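Local coordinates for structural PPIase-like protein L605 (Mimivirus, PDB 2OSE) that adopts the cyclophilin fold, assembles as a homotrimer and possibly shares the family's peptidyl-prolyl cis-trans isomerase activity and cyclosporin A binding, at residues M148-D153 / N158-L163; E6-S11 / L35-F40; L31-F36 / E45-L50. All coordinates share one frame; numbering follows the deposited sequence.

Contact 1 of 3, residues M148-D153 / N158-L163; sequences MITLDD and NVLDEL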
ATOM      1  N   MET A 148      -6.753  10.688 -14.795  1.00 23.36           N
ATOM      2  CA  MET A 148      -7.842  10.050 -14.111  1.00 23.09           C
ATOM      3  C   MET A 148      -9.031   9.915 -15.068  1.00 23.07           C
ATOM      4  O   MET A 148      -9.288  10.812 -15.855  1.00 21.57           O
ATOM      5  CB  MET A 148      -8.255  10.959 -12.958  1.00 22.75           C
ATOM      6  CG  MET A 148      -9.393  10.423 -12.097  1.00 23.02           C
ATOM      7  SD  MET A 148      -9.961  11.577 -10.840  1.00 26.67           S
ATOM      8  CE  MET A 148      -8.586  11.413  -9.651  1.00 28.07           C
ATOM      9  N   ILE A 149      -9.769   8.804 -14.946  1.00 22.88           N
ATOM     10  CA  ILE A 149     -11.079   8.652 -15.613  1.00 21.99           C
ATOM     11  C   ILE A 149     -12.125   8.326 -14.574  1.00 22.36           C
ATOM     12  O   ILE A 149     -11.939   7.407 -13.732  1.00 21.53           O
ATOM     13  CB  ILE A 149     -11.029   7.541 -16.739  1.00 21.21           C
ATOM     14  CG1 ILE A 149      -9.955   7.878 -17.782  1.00 21.09           C
ATOM     15  CG2 ILE A 149     -12.404   7.345 -17.388  1.00 20.88           C
ATOM     16  CD1 ILE A 149      -9.791   6.825 -18.858  1.00 20.75           C
ATOM     17  N   THR A 150     -13.245   9.045 -14.623  1.00 23.09           N
ATOM     18  CA  THR A 150     -14.330   8.806 -13.671  1.00 22.96           C
ATOM     19  C   THR A 150     -15.149   7.576 -14.059  1.00 23.46           C
ATOM     20  O   THR A 150     -15.466   7.369 -15.261  1.00 23.03           O
ATOM     21  CB  THR A 150     -15.300  10.021 -13.528  1.00 23.59           C
ATOM     22  OG1 THR A 150     -15.678  10.490 -14.840  1.00 25.04           O
ATOM     23  CG2 THR A 150     -14.644  11.170 -12.761  1.00 23.71           C
ATOM     24  N   LEU A 151     -15.572   6.810 -13.037  1.00 23.87           N
ATOM     25  CA  LEU A 151     -16.349   5.568 -13.228  1.00 24.61           C
ATOM     26  C   LEU A 151     -17.833   5.822 -13.062  1.00 26.38           C
ATOM     27  O   LEU A 151     -18.663   4.956 -13.385  1.00 26.60           O
ATOM     28  CB  LEU A 151     -15.912   4.451 -12.257  1.00 23.98           C
ATOM     29  CG  LEU A 151     -14.465   3.974 -12.389  1.00 22.99           C
ATOM     30  CD1 LEU A 151     -14.085   3.022 -11.246  1.00 24.48           C
ATOM     31  CD2 LEU A 151     -14.165   3.315 -13.751  1.00 17.63           C
ATOM     32  N   ASP A 152     -18.182   7.004 -12.555  1.00 27.84           N
ATOM     33  CA  ASP A 152     -19.589   7.315 -12.368  1.00 29.38           C
ATOM     34  C   ASP A 152     -19.807   8.811 -12.440  1.00 29.98           C
ATOM     35  O   ASP A 152     -18.834   9.571 -12.513  1.00 29.44           O
ATOM     36  CB  ASP A 152     -20.066   6.785 -11.012  1.00 29.99           C
ATOM     37  CG  ASP A 152     -21.563   6.529 -10.979  1.00 34.69           C
ATOM     38  OD1 ASP A 152     -22.302   6.921 -11.926  1.00 40.09           O
ATOM     39  OD2 ASP A 152     -22.009   5.918 -10.003  1.00 40.83           O
ATOM     40  N   ASP A 153     -21.085   9.212 -12.441  1.00 30.43           N
ATOM     41  CA  ASP A 153     -21.499  10.601 -12.249  1.00 33.16           C
ATOM     42  C   ASP A 153     -21.330  10.925 -10.751  1.00 33.65           C
ATOM     43  O   ASP A 153     -21.291  10.021  -9.917  1.00 33.18           O
ATOM     44  CB  ASP A 153     -22.998  10.768 -12.578  1.00 33.25           C
ATOM     45  CG  ASP A 153     -23.337  10.442 -14.020  1.00 37.76           C
ATOM     46  OD1 ASP A 153     -22.506  10.681 -14.933  1.00 39.86           O
ATOM     47  OD2 ASP A 153     -24.468   9.952 -14.242  1.00 44.08           O
ATOM     48  N   ASN A 158     -20.952   8.667  -3.552  1.00 41.46           N
ATOM     49  CA  ASN A 158     -19.519   8.644  -3.894  1.00 39.20           C
ATOM     50  C   ASN A 158     -18.821   9.928  -3.465  1.00 38.20           C
ATOM     51  O   ASN A 158     -19.456  10.811  -2.883  1.00 39.21           O
ATOM     52  CB  ASN A 158     -19.281   8.293  -5.386  1.00 38.69           C
ATOM     53  CG  ASN A 158     -19.860   9.324  -6.348  1.00 37.02           C
ATOM     54  OD1 ASN A 158     -19.775  10.530  -6.112  1.00 34.59           O
ATOM     55  ND2 ASN A 158     -20.453   8.846  -7.445  1.00 35.05           N
ATOM     56  N   VAL A 159     -17.536  10.047  -3.766  1.00 37.04           N
ATOM     57  CA  VAL A 159     -16.756  11.214  -3.364  1.00 36.63           C
ATOM     58  C   VAL A 159     -16.177  12.027  -4.517  1.00 36.08           C
ATOM     59  O   VAL A 159     -15.184  12.738  -4.359  1.00 36.56           O
ATOM     60  CB  VAL A 159     -15.655  10.860  -2.328  1.00 36.88           C
ATOM     61  CG1 VAL A 159     -16.302  10.525  -0.963  1.00 38.53           C
ATOM     62  CG2 VAL A 159     -14.728   9.732  -2.801  1.00 35.87           C
ATOM     63  N   LEU A 160     -16.803  11.944  -5.680  1.00 35.02           N
ATOM     64  CA  LEU A 160     -16.355  12.722  -6.822  1.00 34.47           C
ATOM     65  C   LEU A 160     -16.553  14.226  -6.592  1.00 35.11           C
ATOM     66  O   LEU A 160     -15.758  15.027  -7.086  1.00 34.57           O
ATOM     67  CB  LEU A 160     -17.028  12.249  -8.124  1.00 33.73           C
ATOM     68  CG  LEU A 160     -16.699  10.829  -8.591  1.00 30.78           C
ATOM     69  CD1 LEU A 160     -17.431  10.522  -9.891  1.00 28.68           C
ATOM     70  CD2 LEU A 160     -15.181  10.604  -8.737  1.00 25.84           C
ATOM     71  N   ASP A 161     -17.583  14.613  -5.833  1.00 36.03           N
ATOM     72  CA  ASP A 161     -17.730  16.034  -5.497  1.00 38.29           C
ATOM     73  C   ASP A 161     -16.583  16.598  -4.652  1.00 38.60           C
ATOM     74  O   ASP A 161     -16.445  17.816  -4.524  1.00 38.96           O
ATOM     75  CB  ASP A 161     -19.099  16.375  -4.901  1.00 39.40           C
ATOM     76  CG  ASP A 161     -19.388  15.646  -3.611  1.00 41.71           C
ATOM     77  OD1 ASP A 161     -18.457  15.132  -2.941  1.00 43.45           O
ATOM     78  OD2 ASP A 161     -20.592  15.579  -3.281  1.00 46.58           O
ATOM     79  N   GLU A 162     -15.748  15.712  -4.108  1.00 39.04           N
ATOM     80  CA  GLU A 162     -14.654  16.145  -3.225  1.00 39.92           C
ATOM     81  C   GLU A 162     -13.368  16.406  -3.987  1.00 39.20           C
ATOM     82  O   GLU A 162     -12.387  16.885  -3.400  1.00 39.97           O
ATOM     83  CB  GLU A 162     -14.401  15.121  -2.110  1.00 39.81           C
ATOM     84  CG  GLU A 162     -15.497  15.092  -1.027  1.00 41.99           C
ATOM     85  CD  GLU A 162     -15.340  13.931  -0.034  1.00 41.54           C
ATOM     86  OE1 GLU A 162     -14.210  13.388   0.114  1.00 45.66           O
ATOM     87  OE2 GLU A 162     -16.369  13.541   0.576  1.00 42.72           O
ATOM     88  N   LEU A 163     -13.356  16.088  -5.287  1.00 37.61           N
ATOM     89  CA  LEU A 163     -12.152  16.291  -6.099  1.00 36.32           C
ATOM     90  C   LEU A 163     -11.819  17.764  -6.158  1.00 36.34           C
ATOM     91  O   LEU A 163     -12.714  18.585  -6.290  1.00 35.73           O
ATOM     92  CB  LEU A 163     -12.316  15.733  -7.519  1.00 35.87           C
ATOM     93  CG  LEU A 163     -12.389  14.196  -7.702  1.00 36.37           C
ATOM     94  CD1 LEU A 163     -12.820  13.857  -9.139  1.00 35.45           C
ATOM     95  CD2 LEU A 163     -11.070  13.497  -7.356  1.00 35.47           C
TER

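Contact 2 of 3, residues E6-S11 / L35-F40; sequences EDLPNS and LFRDAF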
ATOM      1  N   GLU A   6       7.080  26.096 -25.146  1.00 56.73           N
ATOM      2  CA  GLU A   6       7.075  27.409 -25.795  1.00 57.11           C
ATOM      3  C   GLU A   6       6.507  27.299 -27.222  1.00 56.69           C
ATOM      4  O   GLU A   6       5.919  28.254 -27.751  1.00 56.80           O
ATOM      5  CB  GLU A   6       8.507  27.986 -25.802  1.00 57.36           C
ATOM      6  CG  GLU A   6       9.058  28.431 -24.420  1.00 59.73           C
ATOM      7  CD  GLU A   6       9.296  27.281 -23.400  1.00 63.16           C
ATOM      8  OE1 GLU A   6      10.142  26.375 -23.648  1.00 63.26           O
ATOM      9  OE2 GLU A   6       8.644  27.314 -22.323  1.00 63.74           O
ATOM     10  N   ASP A   7       6.663  26.114 -27.819  1.00 56.10           N
ATOM     11  CA  ASP A   7       6.257  25.857 -29.200  1.00 55.50           C
ATOM     12  C   ASP A   7       5.483  24.525 -29.336  1.00 53.96           C
ATOM     13  O   ASP A   7       5.997  23.531 -29.860  1.00 53.87           O
ATOM     14  CB  ASP A   7       7.499  25.888 -30.109  1.00 56.20           C
ATOM     15  CG  ASP A   7       7.148  25.964 -31.606  1.00 58.00           C
ATOM     16  OD1 ASP A   7       6.110  26.586 -31.964  1.00 58.96           O
ATOM     17  OD2 ASP A   7       7.931  25.404 -32.418  1.00 59.53           O
ATOM     18  N   LEU A   8       4.244  24.525 -28.858  1.00 52.36           N
ATOM     19  CA  LEU A   8       3.454  23.298 -28.707  1.00 50.72           C
ATOM     20  C   LEU A   8       3.049  22.678 -30.035  1.00 49.78           C
ATOM     21  O   LEU A   8       2.642  23.407 -30.954  1.00 49.13           O
ATOM     22  CB  LEU A   8       2.170  23.602 -27.935  1.00 50.82           C
ATOM     23  CG  LEU A   8       2.188  23.834 -26.431  1.00 49.58           C
ATOM     24  CD1 LEU A   8       0.752  24.019 -25.999  1.00 48.03           C
ATOM     25  CD2 LEU A   8       2.839  22.653 -25.725  1.00 47.64           C
ATOM     26  N   PRO A   9       3.086  21.328 -30.126  1.00 48.66           N
ATOM     27  CA  PRO A   9       2.550  20.731 -31.355  1.00 47.54           C
ATOM     28  C   PRO A   9       1.056  20.996 -31.388  1.00 46.41           C
ATOM     29  O   PRO A   9       0.479  21.476 -30.400  1.00 45.44           O
ATOM     30  CB  PRO A   9       2.859  19.233 -31.204  1.00 47.66           C
ATOM     31  CG  PRO A   9       2.974  19.020 -29.724  1.00 48.18           C
ATOM     32  CD  PRO A   9       3.540  20.307 -29.163  1.00 48.95           C
ATOM     33  N   ASN A  10       0.425  20.767 -32.528  1.00 45.67           N
ATOM     34  CA  ASN A  10      -1.021  20.924 -32.553  1.00 45.06           C
ATOM     35  C   ASN A  10      -1.650  19.702 -33.170  1.00 44.23           C
ATOM     36  O   ASN A  10      -1.442  19.417 -34.353  1.00 44.24           O
ATOM     37  CB  ASN A  10      -1.443  22.218 -33.248  1.00 45.72           C
ATOM     38  CG  ASN A  10      -2.868  22.595 -32.936  1.00 46.38           C
ATOM     39  OD1 ASN A  10      -3.769  21.754 -32.984  1.00 47.04           O
ATOM     40  ND2 ASN A  10      -3.090  23.868 -32.614  1.00 49.14           N
ATOM     41  N   SER A  11      -2.390  18.961 -32.344  1.00 42.48           N
ATOM     42  CA  SER A  11      -2.867  17.641 -32.732  1.00 40.79           C
ATOM     43  C   SER A  11      -4.309  17.692 -33.225  1.00 39.33           C
ATOM     44  O   SER A  11      -4.885  16.660 -33.599  1.00 39.49           O
ATOM     45  CB  SER A  11      -2.697  16.646 -31.576  1.00 40.98           C
ATOM     46  OG  SER A  11      -1.337  16.242 -31.445  1.00 43.03           O
ATOM     47  N   LEU A  35     -10.557  14.517 -26.742  1.00 25.51           N
ATOM     48  CA  LEU A  35      -9.920  15.513 -25.896  1.00 26.42           C
ATOM     49  C   LEU A  35     -10.357  16.926 -26.278  1.00 27.63           C
ATOM     50  O   LEU A  35     -10.822  17.176 -27.410  1.00 27.04           O
ATOM     51  CB  LEU A  35      -8.389  15.380 -25.948  1.00 26.07           C
ATOM     52  CG  LEU A  35      -8.010  14.032 -25.302  1.00 29.16           C
ATOM     53  CD1 LEU A  35      -7.492  13.086 -26.388  1.00 28.60           C
ATOM     54  CD2 LEU A  35      -7.011  14.190 -24.248  1.00 29.39           C
ATOM     55  N   PHE A  36     -10.228  17.837 -25.320  1.00 28.00           N
ATOM     56  CA  PHE A  36     -10.674  19.220 -25.506  1.00 28.21           C
ATOM     57  C   PHE A  36      -9.401  20.050 -25.397  1.00 28.52           C
ATOM     58  O   PHE A  36      -9.021  20.444 -24.309  1.00 27.82           O
ATOM     59  CB  PHE A  36     -11.690  19.663 -24.442  1.00 27.46           C
ATOM     60  CG  PHE A  36     -12.784  18.636 -24.106  1.00 29.22           C
ATOM     61  CD1 PHE A  36     -13.520  17.986 -25.105  1.00 29.33           C
ATOM     62  CD2 PHE A  36     -13.092  18.362 -22.784  1.00 26.82           C
ATOM     63  CE1 PHE A  36     -14.516  17.075 -24.775  1.00 30.32           C
ATOM     64  CE2 PHE A  36     -14.083  17.473 -22.441  1.00 28.59           C
ATOM     65  CZ  PHE A  36     -14.796  16.812 -23.434  1.00 29.09           C
ATOM     66  N   ARG A  37      -8.708  20.256 -26.511  1.00 29.76           N
ATOM     67  CA  ARG A  37      -7.412  20.925 -26.473  1.00 32.58           C
ATOM     68  C   ARG A  37      -7.568  22.321 -25.871  1.00 34.03           C
ATOM     69  O   ARG A  37      -6.648  22.762 -25.189  1.00 35.19           O
ATOM     70  CB  ARG A  37      -6.770  20.998 -27.858  1.00 32.88           C
ATOM     71  CG  ARG A  37      -5.286  21.382 -27.848  1.00 32.87           C
ATOM     72  CD  ARG A  37      -4.809  21.748 -29.260  1.00 33.55           C
ATOM     73  NE  ARG A  37      -3.354  21.889 -29.314  1.00 36.88           N
ATOM     74  CZ  ARG A  37      -2.704  23.054 -29.249  1.00 35.62           C
ATOM     75  NH1 ARG A  37      -3.383  24.175 -29.118  1.00 37.31           N
ATOM     76  NH2 ARG A  37      -1.372  23.092 -29.291  1.00 34.19           N
ATOM     77  N   ASP A  38      -8.736  22.969 -26.078  1.00 34.84           N
ATOM     78  CA  ASP A  38      -9.051  24.307 -25.483  1.00 36.50           C
ATOM     79  C   ASP A  38      -9.224  24.337 -23.955  1.00 36.46           C
ATOM     80  O   ASP A  38      -9.402  25.398 -23.356  1.00 37.23           O
ATOM     81  CB  ASP A  38     -10.252  25.031 -26.158  1.00 36.51           C
ATOM     82  CG  ASP A  38     -11.608  24.305 -26.004  1.00 38.89           C
ATOM     83  OD1 ASP A  38     -11.934  23.671 -24.970  1.00 39.21           O
ATOM     84  OD2 ASP A  38     -12.416  24.424 -26.956  1.00 42.10           O
ATOM     85  N   ALA A  39      -9.181  23.174 -23.328  1.00 35.62           N
ATOM     86  CA  ALA A  39      -9.246  23.102 -21.884  1.00 34.33           C
ATOM     87  C   ALA A  39      -7.868  23.410 -21.292  1.00 33.42           C
ATOM     88  O   ALA A  39      -7.773  24.022 -20.227  1.00 33.79           O
ATOM     89  CB  ALA A  39      -9.727  21.700 -21.446  1.00 34.07           C
ATOM     90  N   PHE A  40      -6.815  22.976 -21.979  1.00 32.36           N
ATOM     91  CA  PHE A  40      -5.477  22.874 -21.406  1.00 31.91           C
ATOM     92  C   PHE A  40      -4.536  22.416 -22.489  1.00 31.99           C
ATOM     93  O   PHE A  40      -4.167  21.225 -22.524  1.00 32.85           O
ATOM     94  CB  PHE A  40      -5.484  21.806 -20.279  1.00 31.90           C
ATOM     95  CG  PHE A  40      -4.248  21.761 -19.424  1.00 31.96           C
ATOM     96  CD1 PHE A  40      -3.119  22.541 -19.708  1.00 32.17           C
ATOM     97  CD2 PHE A  40      -4.214  20.887 -18.305  1.00 32.68           C
ATOM     98  CE1 PHE A  40      -1.977  22.467 -18.909  1.00 33.53           C
ATOM     99  CE2 PHE A  40      -3.083  20.808 -17.494  1.00 32.68           C
ATOM    100  CZ  PHE A  40      -1.959  21.603 -17.782  1.00 33.27           C
TER

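Contact 3 of 3, residues L31-F36 / E45-L50; sequences LQIKLF and ENFVQL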
ATOM      1  N   LEU A  31     -11.084   1.830 -24.666  1.00 20.64           N
ATOM      2  CA  LEU A  31     -11.627   3.173 -24.437  1.00 20.91           C
ATOM      3  C   LEU A  31     -11.296   4.055 -25.621  1.00 20.67           C
ATOM      4  O   LEU A  31     -10.209   3.962 -26.160  1.00 22.72           O
ATOM      5  CB  LEU A  31     -11.030   3.779 -23.159  1.00 20.45           C
ATOM      6  CG  LEU A  31     -11.210   2.996 -21.852  1.00 18.95           C
ATOM      7  CD1 LEU A  31     -10.497   3.805 -20.717  1.00 23.08           C
ATOM      8  CD2 LEU A  31     -12.678   2.739 -21.508  1.00 20.49           C
ATOM      9  N   GLN A  32     -12.254   4.866 -26.048  1.00 20.03           N
ATOM     10  CA  GLN A  32     -12.084   5.834 -27.115  1.00 19.76           C
ATOM     11  C   GLN A  32     -12.376   7.163 -26.480  1.00 19.87           C
ATOM     12  O   GLN A  32     -13.423   7.344 -25.874  1.00 18.66           O
ATOM     13  CB  GLN A  32     -13.115   5.565 -28.204  1.00 20.03           C
ATOM     14  CG  GLN A  32     -12.884   4.232 -29.000  1.00 21.41           C
ATOM     15  CD  GLN A  32     -13.976   4.053 -30.012  1.00 23.43           C
ATOM     16  OE1 GLN A  32     -15.119   3.839 -29.636  1.00 25.82           O
ATOM     17  NE2 GLN A  32     -13.650   4.170 -31.297  1.00 22.81           N
ATOM     18  N   ILE A  33     -11.436   8.088 -26.595  1.00 20.78           N
ATOM     19  CA  ILE A  33     -11.493   9.317 -25.809  1.00 22.27           C
ATOM     20  C   ILE A  33     -11.348  10.517 -26.731  1.00 22.59           C
ATOM     21  O   ILE A  33     -10.435  10.559 -27.557  1.00 22.12           O
ATOM     22  CB  ILE A  33     -10.341   9.333 -24.752  1.00 22.85           C
ATOM     23  CG1 ILE A  33     -10.530   8.223 -23.704  1.00 21.91           C
ATOM     24  CG2 ILE A  33     -10.251  10.706 -24.015  1.00 23.91           C
ATOM     25  CD1 ILE A  33      -9.249   7.890 -22.942  1.00 22.56           C
ATOM     26  N   LYS A  34     -12.266  11.472 -26.602  1.00 23.78           N
ATOM     27  CA  LYS A  34     -12.151  12.743 -27.296  1.00 25.78           C
ATOM     28  C   LYS A  34     -11.617  13.823 -26.338  1.00 25.12           C
ATOM     29  O   LYS A  34     -12.183  14.023 -25.283  1.00 24.03           O
ATOM     30  CB  LYS A  34     -13.540  13.179 -27.780  1.00 25.74           C
ATOM     31  CG  LYS A  34     -13.513  14.469 -28.605  1.00 27.09           C
ATOM     32  CD  LYS A  34     -14.938  14.780 -29.160  1.00 30.52           C
ATOM     33  CE  LYS A  34     -15.765  15.729 -28.356  1.00 36.13           C
ATOM     34  NZ  LYS A  34     -16.715  16.523 -29.246  1.00 37.01           N
ATOM     35  N   LEU A  35     -10.557  14.517 -26.742  1.00 25.51           N
ATOM     36  CA  LEU A  35      -9.920  15.513 -25.896  1.00 26.42           C
ATOM     37  C   LEU A  35     -10.357  16.926 -26.278  1.00 27.63           C
ATOM     38  O   LEU A  35     -10.822  17.176 -27.410  1.00 27.04           O
ATOM     39  CB  LEU A  35      -8.389  15.380 -25.948  1.00 26.07           C
ATOM     40  CG  LEU A  35      -8.010  14.032 -25.302  1.00 29.16           C
ATOM     41  CD1 LEU A  35      -7.492  13.086 -26.388  1.00 28.60           C
ATOM     42  CD2 LEU A  35      -7.011  14.190 -24.248  1.00 29.39           C
ATOM     43  N   PHE A  36     -10.228  17.837 -25.320  1.00 28.00           N
ATOM     44  CA  PHE A  36     -10.674  19.220 -25.506  1.00 28.21           C
ATOM     45  C   PHE A  36      -9.401  20.050 -25.397  1.00 28.52           C
ATOM     46  O   PHE A  36      -9.021  20.444 -24.309  1.00 27.82           O
ATOM     47  CB  PHE A  36     -11.690  19.663 -24.442  1.00 27.46           C
ATOM     48  CG  PHE A  36     -12.784  18.636 -24.106  1.00 29.22           C
ATOM     49  CD1 PHE A  36     -13.520  17.986 -25.105  1.00 29.33           C
ATOM     50  CD2 PHE A  36     -13.092  18.362 -22.784  1.00 26.82           C
ATOM     51  CE1 PHE A  36     -14.516  17.075 -24.775  1.00 30.32           C
ATOM     52  CE2 PHE A  36     -14.083  17.473 -22.441  1.00 28.59           C
ATOM     53  CZ  PHE A  36     -14.796  16.812 -23.434  1.00 29.09           C
ATOM     54  N   GLU A  45      -1.758  18.053 -25.256  1.00 29.11           N
ATOM     55  CA  GLU A  45      -0.696  17.604 -26.160  1.00 30.36           C
ATOM     56  C   GLU A  45       0.206  16.541 -25.550  1.00 30.30           C
ATOM     57  O   GLU A  45       0.569  15.579 -26.219  1.00 30.39           O
ATOM     58  CB  GLU A  45       0.119  18.791 -26.759  1.00 30.94           C
ATOM     59  CG  GLU A  45      -0.694  19.685 -27.695  1.00 31.67           C
ATOM     60  CD  GLU A  45      -1.247  18.984 -28.965  1.00 34.54           C
ATOM     61  OE1 GLU A  45      -0.664  17.994 -29.466  1.00 34.79           O
ATOM     62  OE2 GLU A  45      -2.287  19.457 -29.469  1.00 37.20           O
ATOM     63  N   ASN A  46       0.530  16.682 -24.263  1.00 30.18           N
ATOM     64  CA  ASN A  46       1.313  15.652 -23.602  1.00 30.23           C
ATOM     65  C   ASN A  46       0.540  14.328 -23.586  1.00 29.00           C
ATOM     66  O   ASN A  46       1.093  13.299 -23.899  1.00 29.13           O
ATOM     67  CB  ASN A  46       1.661  16.080 -22.166  1.00 30.83           C
ATOM     68  CG  ASN A  46       2.550  15.072 -21.444  1.00 32.47           C
ATOM     69  OD1 ASN A  46       3.599  14.654 -21.963  1.00 34.78           O
ATOM     70  ND2 ASN A  46       2.141  14.687 -20.221  1.00 33.12           N
ATOM     71  N   PHE A  47      -0.743  14.375 -23.239  1.00 28.33           N
ATOM     72  CA  PHE A  47      -1.572  13.163 -23.252  1.00 27.71           C
ATOM     73  C   PHE A  47      -1.584  12.520 -24.636  1.00 27.61           C
ATOM     74  O   PHE A  47      -1.269  11.337 -24.776  1.00 27.44           O
ATOM     75  CB  PHE A  47      -3.000  13.448 -22.781  1.00 26.74           C
ATOM     76  CG  PHE A  47      -3.826  12.191 -22.581  1.00 27.03           C
ATOM     77  CD1 PHE A  47      -3.845  11.543 -21.341  1.00 23.01           C
ATOM     78  CD2 PHE A  47      -4.580  11.650 -23.638  1.00 27.85           C
ATOM     79  CE1 PHE A  47      -4.583  10.367 -21.147  1.00 25.58           C
ATOM     80  CE2 PHE A  47      -5.330  10.467 -23.456  1.00 28.78           C
ATOM     81  CZ  PHE A  47      -5.343   9.835 -22.210  1.00 25.30           C
ATOM     82  N   VAL A  48      -1.938  13.297 -25.663  1.00 27.51           N
ATOM     83  CA  VAL A  48      -1.963  12.758 -27.029  1.00 28.98           C
ATOM     84  C   VAL A  48      -0.607  12.210 -27.512  1.00 29.45           C
ATOM     85  O   VAL A  48      -0.556  11.143 -28.130  1.00 28.78           O
ATOM     86  CB  VAL A  48      -2.567  13.779 -28.065  1.00 29.22           C
ATOM     87  CG1 VAL A  48      -2.552  13.206 -29.458  1.00 30.56           C
ATOM     88  CG2 VAL A  48      -3.978  14.156 -27.718  1.00 29.46           C
ATOM     89  N   GLN A  49       0.504  12.911 -27.239  1.00 29.72           N
ATOM     90  CA  GLN A  49       1.787  12.395 -27.743  1.00 30.27           C
ATOM     91  C   GLN A  49       2.252  11.162 -27.013  1.00 30.21           C
ATOM     92  O   GLN A  49       2.996  10.357 -27.562  1.00 30.52           O
ATOM     93  CB  GLN A  49       2.886  13.466 -27.739  1.00 31.17           C
ATOM     94  CG  GLN A  49       2.543  14.698 -28.542  1.00 35.20           C
ATOM     95  CD  GLN A  49       2.101  14.396 -29.970  1.00 38.80           C
ATOM     96  OE1 GLN A  49       2.570  13.445 -30.605  1.00 39.74           O
ATOM     97  NE2 GLN A  49       1.207  15.228 -30.489  1.00 42.16           N
ATOM     98  N   LEU A  50       1.819  11.004 -25.765  1.00 30.35           N
ATOM     99  CA  LEU A  50       2.153   9.782 -25.016  1.00 30.73           C
ATOM    100  C   LEU A  50       1.327   8.609 -25.509  1.00 31.30           C
ATOM    101  O   LEU A  50       1.717   7.456 -25.407  1.00 30.80           O
ATOM    102  CB  LEU A  50       1.906   9.996 -23.534  1.00 30.35           C
ATOM    103  CG  LEU A  50       3.008  10.817 -22.838  1.00 31.93           C
ATOM    104  CD1 LEU A  50       2.642  10.955 -21.382  1.00 30.31           C
ATOM    105  CD2 LEU A  50       4.342  10.104 -22.977  1.00 30.57           C
TER

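Contact 1 of 3, residues M148-D153 / N158-L163
In this cyclophilin β-barrel, the end of strand 147-150, with Met148 and Thr150, and the turn after it, with Asp152 and Asp153, meet Asn158, Leu160 and Leu163 of the loop leading to strand 168-175. One polar bond pins the fold-back: Asn158 ND2 donates to Asp153 O over 2.9 Å, with an N-H...O angle of 153°. It lies in the carbonyl plane and within 10° of the amide plane, so it also fixes the amide's rotation. The other end of that amide, OD1, accepts Arg155 N and, weakly, Leu160 N.

Leu160 buries more surface here than any other residue. Its CD1 approaches Asp152 O at 3.1 Å, a close apolar-to-carbonyl contact, while CD1 and CD2 both lie 4.1 Å from Thr150 CG2. Thr150 OG1 has its own partners, Ser125 O and Leu128 N. Ala191 of a second subunit packs on both Met148 and Leu163, bringing this corner to the trimer interface. Met148 leaves its backbone with CG anti to N (chi1 -179°), and the thioether reaches Leu163, where SD stands 4.0 Å from CD1 and CE 4.0 Å from CD2.

Contact 2 of 3, residues E6-S11 / L35-F40
Arg37 spans the gap between the 3-10 turn 37-39, which follows the cyclophilin barrel strand 26-35, and the N-terminal loop that carries Leu8, Pro9 and Asn10. Its CB starts toward that loop, and the chain runs fully extended from CG to NE, CG itself being anti to the backbone N (chi1 -166°). This straight arm is what lets Arg37 deliver its charged end to the loop.

Contacts begin at Arg37 CD, 3.9 Å from Asn10 OD1. At NE the arginine makes a salt bridge with Glu45 OE2, so the guanidinium links the N-terminal loop to helix 41-52, which follows its own turn. Beyond NE the flat guanidinium lies against the flat amide of Asn10. The two planes are only 10° apart and stacked, with Asn10 ND2 over the centre of one face, 3.5 Å from Arg37 CZ. Arg37 NH1 lies at 3.5 Å from the same Asn10 ND2. The amide's OD1 has its own bond to Gly12 N within the loop, a bond that restrains the rotation of the amide lying on the guanidinium.

The tip, NH2, is the atom that closes the contact. Leu8 CB approaches Arg37 NH2 obliquely at 3.8 Å and Leu8 CD1 lies 4.0 Å from it, adding apolar cover, and Pro9 provides the acceptor near the guanidinium's edge. That bond, from Arg37 NH2 to Pro9 O, is 2.7 Å long but bent, with an N-H...O angle of 140° and the donor tilted from the carbonyl plane.

Contact 3 of 3, residues L31-F36 / E45-L50
Glu45 OE1 is met by two groups: Ser11 OG of the N-terminal loop, in a probable hydrogen bond, and Gln49 NE2, one helical turn on, through a weak bond of 3.5 Å. These polar groups sit on the flank of helix 41-52, which in cyclophilins packs against the β-barrel. The side of the helix turned to strand 26-35 is apolar. The helix segment 45-50 runs nearly antiparallel to strand segment 31-35, at 147° between their directions, and the axes come no closer than 10.6 Å. That spacing is bridged by side chains alone, with no hydrogen bond from strand to helix.

Leu35 carries most of the strand's share by dividing its two methyls between neighbouring helix residues. Its chi2 of 110°, away from a staggered value, turns the fork so that each methyl faces a different helix residue. Leu35 CD2 then lies 3.6 Å from Phe47 CD2 and 4.1 Å from Phe47 CG, meeting the ring obliquely with the side chains crossing at about a right angle. Leu35 and Val48 run past each other in opposite directions, and Leu35 CD1 is the branch that touches Val48.

Phe47 swings its ring toward the sheet because CG is anti to the backbone N (chi1 -171°). Leu129 of strand 128-135 also packs on Phe47, and Phe147 meets its ring edge-to-face, so the aromatic is embedded in the barrel core. Two residues earlier on the strand than Leu35, Ile33 CD1 touches the far end of the ring at Phe47 CZ, 4.4 Å away, while the Val48 methyl, CG2, approaches Leu35 CD1 to 3.9 Å.

How the contacts relate
From the N terminus, contact 2 comes first, closing a span that contains the hairpin of strands 16-23 and 26-35 and fastening the N-terminal loop to the turn beyond it. Contact 3 opens before contact 2 is complete, sharing Leu35 and Phe36 with it, so the two overlap along the chain; it folds helix 41-52 back on strand 26-35. Their centres are about 10 Å apart, and Glu45 joins them. Contact 1 follows in series, a short local closure between the end of strand 147-150 and the loop after it, with its centre about 25 Å from that of contact 2. It meets contact 3 through the barrel core, where Ile149 CD1 packs 3.6 Å from Leu31 CD1.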